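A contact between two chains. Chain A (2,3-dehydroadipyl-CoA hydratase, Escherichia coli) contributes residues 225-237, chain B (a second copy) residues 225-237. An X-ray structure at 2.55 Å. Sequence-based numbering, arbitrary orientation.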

ATOM      1  N   ALA A 225      11.100   8.961  -1.615  1.00 40.31           N
ATOM      2  CA  ALA A 225      11.901   9.146  -0.397  1.00 38.74           C
ATOM      3  C   ALA A 225      13.023   8.085  -0.315  1.00 38.30           C
ATOM      4  O   ALA A 225      14.182   8.370   0.017  1.00 40.16           O
ATOM      5  N   GLN A 226      12.650   6.856  -0.638  1.00 38.07           N
ATOM      6  CA  GLN A 226      13.531   5.703  -0.607  1.00 40.77           C
ATOM      7  C   GLN A 226      14.636   5.854  -1.649  1.00 41.70           C
ATOM      8  O   GLN A 226      15.782   5.449  -1.427  1.00 40.59           O
ATOM      9  N   GLU A 227      14.284   6.437  -2.792  1.00 40.43           N
ATOM     10  CA  GLU A 227      15.253   6.713  -3.853  1.00 37.68           C
ATOM     11  C   GLU A 227      16.225   7.791  -3.378  1.00 37.85           C
ATOM     12  O   GLU A 227      17.434   7.676  -3.521  1.00 39.06           O
ATOM     13  N   ARG A 228      15.685   8.844  -2.791  1.00 37.60           N
ATOM     14  CA  ARG A 228      16.522   9.805  -2.101  1.00 43.56           C
ATOM     15  C   ARG A 228      17.522   9.149  -1.140  1.00 41.62           C
ATOM     16  O   ARG A 228      18.714   9.452  -1.217  1.00 43.88           O
ATOM     17  N   GLN A 229      17.085   8.218  -0.293  1.00 38.70           N
ATOM     18  CA  GLN A 229      18.041   7.632   0.668  1.00 43.91           C
ATOM     19  C   GLN A 229      19.067   6.674   0.065  1.00 40.27           C
ATOM     20  O   GLN A 229      20.195   6.611   0.556  1.00 40.12           O
ATOM     21  N   LEU A 230      18.709   5.969  -1.011  1.00 42.19           N
ATOM     22  CA  LEU A 230      19.714   5.194  -1.775  1.00 42.16           C
ATOM     23  C   LEU A 230      20.630   6.142  -2.571  1.00 40.40           C
ATOM     24  O   LEU A 230      21.825   5.901  -2.714  1.00 41.93           O
ATOM     25  N   PHE A 231      20.074   7.243  -3.063  1.00 39.87           N
ATOM     26  CA  PHE A 231      20.888   8.271  -3.677  1.00 41.47           C
ATOM     27  C   PHE A 231      21.964   8.745  -2.715  1.00 42.99           C
ATOM     28  O   PHE A 231      23.154   8.783  -3.041  1.00 42.46           O
ATOM     29  N   THR A 232      21.514   9.147  -1.534  1.00 45.81           N
ATOM     30  CA  THR A 232      22.375   9.790  -0.561  1.00 49.06           C
ATOM     31  C   THR A 232      23.479   8.823  -0.127  1.00 48.16           C
ATOM     32  O   THR A 232      24.630   9.217   0.087  1.00 45.48           O
ATOM     33  N   LEU A 233      23.118   7.548  -0.036  1.00 45.71           N
ATOM     34  CA  LEU A 233      24.078   6.478   0.192  1.00 48.62           C
ATOM     35  C   LEU A 233      25.268   6.575  -0.776  1.00 54.40           C
ATOM     36  O   LEU A 233      26.425   6.610  -0.337  1.00 54.05           O
ATOM     37  N   LEU A 234      24.984   6.626  -2.082  1.00 52.35           N
ATOM     38  CA  LEU A 234      26.027   6.740  -3.101  1.00 54.89           C
ATOM     39  C   LEU A 234      26.880   7.991  -2.936  1.00 56.45           C
ATOM     40  O   LEU A 234      28.095   7.953  -3.139  1.00 56.28           O
ATOM     41  N   ALA A 235      26.240   9.104  -2.590  1.00 55.00           N
ATOM     42  CA  ALA A 235      26.970  10.348  -2.367  1.00 60.17           C
ATOM     43  C   ALA A 235      28.159  10.079  -1.469  1.00 62.54           C
ATOM     44  O   ALA A 235      29.212  10.696  -1.626  1.00 69.13           O
ATOM     45  N   ALA A 236      27.978   9.139  -0.541  1.00 59.72           N
ATOM     46  CA  ALA A 236      28.988   8.808   0.467  1.00 64.06           C
ATOM     47  C   ALA A 236      30.069   7.816   0.002  1.00 64.86           C
ATOM     48  O   ALA A 236      31.010   7.526   0.748  1.00 70.15           O
ATOM     49  N   THR A 237      29.935   7.301  -1.219  1.00 60.80           N
ATOM     50  CA  THR A 237      30.878   6.305  -1.731  1.00 63.77           C
ATOM     51  C   THR A 237      32.086   6.903  -2.479  1.00 67.24           C
ATOM     52  O   THR A 237      32.036   8.019  -3.002  1.00 62.82           O
TER
ATOM     53  N   ALA B 225      13.226  -2.793   4.667  1.00 35.46           N
ATOM     54  CA  ALA B 225      14.169  -2.469   3.625  1.00 30.09           C
ATOM     55  C   ALA B 225      14.602  -1.022   3.789  1.00 34.62           C
ATOM     56  O   ALA B 225      15.784  -0.692   3.710  1.00 35.28           O
ATOM     57  N   GLN B 226      13.626  -0.152   4.018  1.00 36.77           N
ATOM     58  CA  GLN B 226      13.872   1.283   4.196  1.00 39.82           C
ATOM     59  C   GLN B 226      14.713   1.591   5.471  1.00 40.09           C
ATOM     60  O   GLN B 226      15.649   2.418   5.453  1.00 35.91           O
ATOM     61  N   GLU B 227      14.389   0.913   6.571  1.00 36.31           N
ATOM     62  CA  GLU B 227      15.151   1.058   7.817  1.00 36.39           C
ATOM     63  C   GLU B 227      16.628   0.737   7.554  1.00 39.96           C
ATOM     64  O   GLU B 227      17.525   1.397   8.101  1.00 39.15           O
ATOM     65  N   ARG B 228      16.878  -0.263   6.708  1.00 35.07           N
ATOM     66  CA  ARG B 228      18.245  -0.711   6.459  1.00 38.50           C
ATOM     67  C   ARG B 228      19.077   0.286   5.660  1.00 39.67           C
ATOM     68  O   ARG B 228      20.260   0.448   5.917  1.00 42.13           O
ATOM     69  N   GLN B 229      18.470   0.960   4.690  1.00 40.44           N
ATOM     70  CA  GLN B 229      19.213   1.958   3.910  1.00 40.94           C
ATOM     71  C   GLN B 229      19.503   3.210   4.727  1.00 42.25           C
ATOM     72  O   GLN B 229      20.554   3.830   4.559  1.00 41.31           O
ATOM     73  N   LEU B 230      18.589   3.553   5.637  1.00 43.54           N
ATOM     74  CA  LEU B 230      18.831   4.622   6.611  1.00 40.17           C
ATOM     75  C   LEU B 230      19.916   4.217   7.599  1.00 39.62           C
ATOM     76  O   LEU B 230      20.837   4.984   7.873  1.00 40.39           O
ATOM     77  N   PHE B 231      19.792   3.016   8.142  1.00 37.41           N
ATOM     78  CA  PHE B 231      20.788   2.496   9.062  1.00 39.60           C
ATOM     79  C   PHE B 231      22.175   2.566   8.411  1.00 42.88           C
ATOM     80  O   PHE B 231      23.114   3.140   8.961  1.00 44.59           O
ATOM     81  N   THR B 232      22.296   1.990   7.226  1.00 43.45           N
ATOM     82  CA  THR B 232      23.562   1.991   6.505  1.00 45.24           C
ATOM     83  C   THR B 232      24.095   3.416   6.343  1.00 44.51           C
ATOM     84  O   THR B 232      25.288   3.673   6.470  1.00 42.92           O
ATOM     85  N   LEU B 233      23.189   4.341   6.061  1.00 43.52           N
ATOM     86  CA  LEU B 233      23.536   5.746   5.953  1.00 45.88           C
ATOM     87  C   LEU B 233      24.375   6.199   7.139  1.00 47.55           C
ATOM     88  O   LEU B 233      25.405   6.841   6.977  1.00 47.88           O
ATOM     89  N   LEU B 234      23.919   5.861   8.341  1.00 53.39           N
ATOM     90  CA  LEU B 234      24.600   6.283   9.559  1.00 51.51           C
ATOM     91  C   LEU B 234      25.964   5.601   9.639  1.00 51.74           C
ATOM     92  O   LEU B 234      26.912   6.175  10.161  1.00 54.21           O
ATOM     93  N   ALA B 235      26.063   4.384   9.108  1.00 48.31           N
ATOM     94  CA  ALA B 235      27.331   3.667   9.110  1.00 50.22           C
ATOM     95  C   ALA B 235      28.425   4.460   8.377  1.00 57.26           C
ATOM     96  O   ALA B 235      29.622   4.246   8.595  1.00 57.42           O
ATOM     97  N   ALA B 236      28.004   5.391   7.522  1.00 56.52           N
ATOM     98  CA  ALA B 236      28.925   6.201   6.731  1.00 56.53           C
ATOM     99  C   ALA B 236      29.273   7.526   7.396  1.00 60.31           C
ATOM    100  O   ALA B 236      30.031   8.315   6.834  1.00 58.20           O
ATOM    101  N   THR B 237      28.722   7.765   8.586  1.00 58.11           N
ATOM    102  CA  THR B 237      28.907   9.043   9.269  1.00 58.52           C
ATOM    103  C   THR B 237      29.994   8.995  10.326  1.00 58.50           C
ATOM    104  O   THR B 237      30.271   7.952  10.911  1.00 60.18           O
TER

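This is a near-symmetric contact between the same helix in two copies of the hydratase, with glutamines at one end and threonine methyls, leucines and alanines at the other. The helices run in roughly the same direction, 27° apart, and their axes come within 9.5 Å. Like residues face each other, as at Leu233(A) and Leu233(B), whose CA atoms lie 5.8 Å apart. Together the stretches bury 556 Å².

Gln229 is the most covered residue on each side. Its CA-to-CB bond points toward the other helix, and chi1 is p in both copies. The two amides meet in the middle, with Gln229(A) NE2 3.0 Å from Gln229(B) NE2. Both atoms are donors as modelled, so this is not a hydrogen bond. Gln226 starts sideways with chi1 t, but its end comes nearer the partner. Its amide is probably turned over in both copies, so the polar pairing in this glutamine cluster remains open.

Leu230 flanks the cluster. It also leaves sideways and bends inward, with chi1 m and chi2 t. Leu230(B) CD2 is 3.8 Å from Gln229(A) OE1, and Leu230(A) CG is 3.9 Å from Gln229(B) OE1.

Further along, Thr232 points toward the partner with chi1 m. Thr232(A) OG1 donates to Arg228(A) O at 3.0 Å, and Thr232(B) OG1 to Arg228(B) O at 2.7 Å. The hydroxyl thus serves its own helix, while the methyl meets leucine. Thr232(A) CG2 lies 3.7 Å from Leu233(B) CD1, and Leu233(A) CD1 is 3.7 Å from Thr232(B) CG2. Leu233 has chi1 t in both chains, but chi2 is p in chain A and 120° in chain B.

Past the helices, Ala236(A) CB and Ala236(B) CB touch at 4.0 Å. Glu227 points away on both sides.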

ATOM      1  CB  ALA A 225      10.993   9.088   0.835  1.00 40.94           C
ATOM      2  CB  GLN A 226      12.680   4.462  -0.901  1.00 46.04           C
ATOM      3  CG  GLN A 226      13.400   3.139  -0.957  1.00 50.54           C
ATOM      4  CD  GLN A 226      12.723   2.075  -0.085  1.00 56.33           C
ATOM      5  OE1 GLN A 226      12.724   2.177   1.125  1.00 64.19           O
ATOM      6  NE2 GLN A 226      12.129   1.076  -0.703  1.00 62.14           N
ATOM      7  CB  GLU A 227      14.531   7.200  -5.106  1.00 38.68           C
ATOM      8  CG  GLU A 227      15.459   7.699  -6.197  1.00 40.02           C
ATOM      9  CD  GLU A 227      14.732   8.473  -7.287  1.00 42.62           C
ATOM     10  OE1 GLU A 227      14.630   9.711  -7.161  1.00 45.43           O
ATOM     11  OE2 GLU A 227      14.272   7.842  -8.262  1.00 37.71           O
ATOM     12  CB  ARG A 228      15.668  10.901  -1.443  1.00 44.30           C
ATOM     13  CG  ARG A 228      15.094  11.876  -2.497  1.00 42.83           C
ATOM     14  CD  ARG A 228      16.208  12.310  -3.448  1.00 39.56           C
ATOM     15  NE  ARG A 228      17.259  13.001  -2.697  1.00 49.20           N
ATOM     16  CZ  ARG A 228      18.363  13.531  -3.219  1.00 50.10           C
ATOM     17  NH1 ARG A 228      18.601  13.457  -4.525  1.00 49.97           N
ATOM     18  NH2 ARG A 228      19.239  14.141  -2.425  1.00 51.58           N
ATOM     19  CB  GLN A 229      17.392   7.056   1.948  1.00 37.85           C
ATOM     20  CG  GLN A 229      16.391   5.939   1.759  1.00 41.94           C
ATOM     21  CD  GLN A 229      15.292   5.953   2.823  1.00 47.74           C
ATOM     22  OE1 GLN A 229      14.865   7.016   3.297  1.00 40.85           O
ATOM     23  NE2 GLN A 229      14.824   4.767   3.193  1.00 43.93           N
ATOM     24  CB  LEU A 230      19.050   4.165  -2.688  1.00 37.02           C
ATOM     25  CG  LEU A 230      18.420   2.912  -2.036  1.00 40.92           C
ATOM     26  CD1 LEU A 230      17.263   2.380  -2.856  1.00 36.52           C
ATOM     27  CD2 LEU A 230      19.414   1.777  -1.764  1.00 29.67           C
ATOM     28  CB  PHE A 231      20.029   9.487  -4.066  1.00 40.94           C
ATOM     29  CG  PHE A 231      20.802  10.561  -4.767  1.00 44.35           C
ATOM     30  CD1 PHE A 231      21.095  10.452  -6.136  1.00 43.29           C
ATOM     31  CD2 PHE A 231      21.284  11.665  -4.071  1.00 44.91           C
ATOM     32  CE1 PHE A 231      21.835  11.435  -6.796  1.00 43.00           C
ATOM     33  CE2 PHE A 231      22.029  12.684  -4.760  1.00 48.61           C
ATOM     34  CZ  PHE A 231      22.297  12.546  -6.116  1.00 48.17           C
ATOM     35  CB  THR A 232      21.549  10.300   0.633  1.00 51.49           C
ATOM     36  OG1 THR A 232      20.612  11.282   0.168  1.00 51.06           O
ATOM     37  CG2 THR A 232      22.459  10.913   1.691  1.00 54.10           C
ATOM     38  CB  LEU A 233      23.367   5.137   0.044  1.00 52.71           C
ATOM     39  CG  LEU A 233      24.159   3.855   0.264  1.00 55.80           C
ATOM     40  CD1 LEU A 233      24.531   3.718   1.724  1.00 59.10           C
ATOM     41  CD2 LEU A 233      23.330   2.674  -0.197  1.00 57.75           C
ATOM     42  CB  LEU A 234      25.418   6.739  -4.504  1.00 51.47           C
ATOM     43  CG  LEU A 234      24.657   5.482  -4.901  1.00 47.46           C
ATOM     44  CD1 LEU A 234      24.121   5.652  -6.318  1.00 47.93           C
ATOM     45  CD2 LEU A 234      25.574   4.271  -4.794  1.00 44.32           C
ATOM     46  CB  ALA A 235      26.070  11.402  -1.755  1.00 61.77           C
ATOM     47  CB  ALA A 236      28.313   8.285   1.736  1.00 61.23           C
ATOM     48  CB  THR A 237      30.175   5.245  -2.622  1.00 64.87           C
ATOM     49  OG1 THR A 237      29.610   5.872  -3.785  1.00 60.59           O
ATOM     50  CG2 THR A 237      29.088   4.518  -1.839  1.00 60.37           C
TER
ATOM     51  CB  ALA B 225      13.525  -2.675   2.277  1.00 36.97           C
ATOM     52  CB  GLN B 226      12.515   2.016   4.189  1.00 42.27           C
ATOM     53  CG  GLN B 226      12.554   3.526   4.295  1.00 49.09           C
ATOM     54  CD  GLN B 226      11.725   4.216   3.203  1.00 56.66           C
ATOM     55  OE1 GLN B 226      12.111   4.242   2.041  1.00 64.41           O
ATOM     56  NE2 GLN B 226      10.590   4.775   3.582  1.00 61.40           N
ATOM     57  CB  GLU B 227      14.597   0.144   8.908  1.00 37.69           C
ATOM     58  CG  GLU B 227      15.382   0.186  10.212  1.00 40.89           C
ATOM     59  CD  GLU B 227      14.896  -0.819  11.256  1.00 43.01           C
ATOM     60  OE1 GLU B 227      15.493  -1.914  11.338  1.00 46.09           O
ATOM     61  OE2 GLU B 227      13.935  -0.516  12.008  1.00 39.31           O
ATOM     62  CB  ARG B 228      18.263  -2.090   5.799  1.00 39.42           C
ATOM     63  CG  ARG B 228      17.908  -3.202   6.779  1.00 40.29           C
ATOM     64  CD  ARG B 228      18.847  -3.165   7.951  1.00 38.93           C
ATOM     65  NE  ARG B 228      20.232  -3.276   7.514  1.00 44.70           N
ATOM     66  CZ  ARG B 228      21.282  -3.367   8.332  1.00 43.46           C
ATOM     67  NH1 ARG B 228      21.109  -3.352   9.646  1.00 44.57           N
ATOM     68  NH2 ARG B 228      22.513  -3.475   7.838  1.00 43.92           N
ATOM     69  CB  GLN B 229      18.537   2.279   2.573  1.00 36.91           C
ATOM     70  CG  GLN B 229      17.081   2.547   2.647  1.00 40.78           C
ATOM     71  CD  GLN B 229      16.352   2.144   1.377  1.00 45.45           C
ATOM     72  OE1 GLN B 229      16.523   1.046   0.868  1.00 44.46           O
ATOM     73  NE2 GLN B 229      15.533   3.037   0.867  1.00 45.50           N
ATOM     74  CB  LEU B 230      17.548   4.956   7.372  1.00 36.66           C
ATOM     75  CG  LEU B 230      16.541   5.765   6.560  1.00 38.53           C
ATOM     76  CD1 LEU B 230      15.113   5.582   7.121  1.00 36.24           C
ATOM     77  CD2 LEU B 230      16.969   7.240   6.462  1.00 30.04           C
ATOM     78  CB  PHE B 231      20.429   1.062   9.433  1.00 40.87           C
ATOM     79  CG  PHE B 231      21.427   0.396  10.309  1.00 42.51           C
ATOM     80  CD1 PHE B 231      21.307   0.468  11.704  1.00 40.88           C
ATOM     81  CD2 PHE B 231      22.492  -0.315   9.756  1.00 41.38           C
ATOM     82  CE1 PHE B 231      22.247  -0.143  12.539  1.00 37.56           C
ATOM     83  CE2 PHE B 231      23.433  -0.936  10.586  1.00 45.39           C
ATOM     84  CZ  PHE B 231      23.301  -0.848  11.996  1.00 43.10           C
ATOM     85  CB  THR B 232      23.412   1.308   5.127  1.00 51.04           C
ATOM     86  OG1 THR B 232      22.901  -0.021   5.314  1.00 50.66           O
ATOM     87  CG2 THR B 232      24.764   1.237   4.417  1.00 57.96           C
ATOM     88  CB  LEU B 233      22.256   6.571   5.861  1.00 49.13           C
ATOM     89  CG  LEU B 233      22.322   8.096   5.778  1.00 52.76           C
ATOM     90  CD1 LEU B 233      21.684   8.558   4.487  1.00 48.84           C
ATOM     91  CD2 LEU B 233      21.613   8.717   6.980  1.00 54.03           C
ATOM     92  CB  LEU B 234      23.753   5.992  10.810  1.00 46.49           C
ATOM     93  CG  LEU B 234      22.354   6.597  11.015  1.00 41.03           C
ATOM     94  CD1 LEU B 234      21.607   5.863  12.135  1.00 35.05           C
ATOM     95  CD2 LEU B 234      22.416   8.088  11.295  1.00 40.32           C
ATOM     96  CB  ALA B 235      27.165   2.281   8.502  1.00 48.85           C
ATOM     97  CB  ALA B 236      28.346   6.456   5.344  1.00 50.39           C
ATOM     98  CB  THR B 237      27.621   9.523   9.948  1.00 57.34           C
ATOM     99  OG1 THR B 237      27.150   8.499  10.823  1.00 57.16           O
ATOM    100  CG2 THR B 237      26.544   9.838   8.915  1.00 60.28           C
TER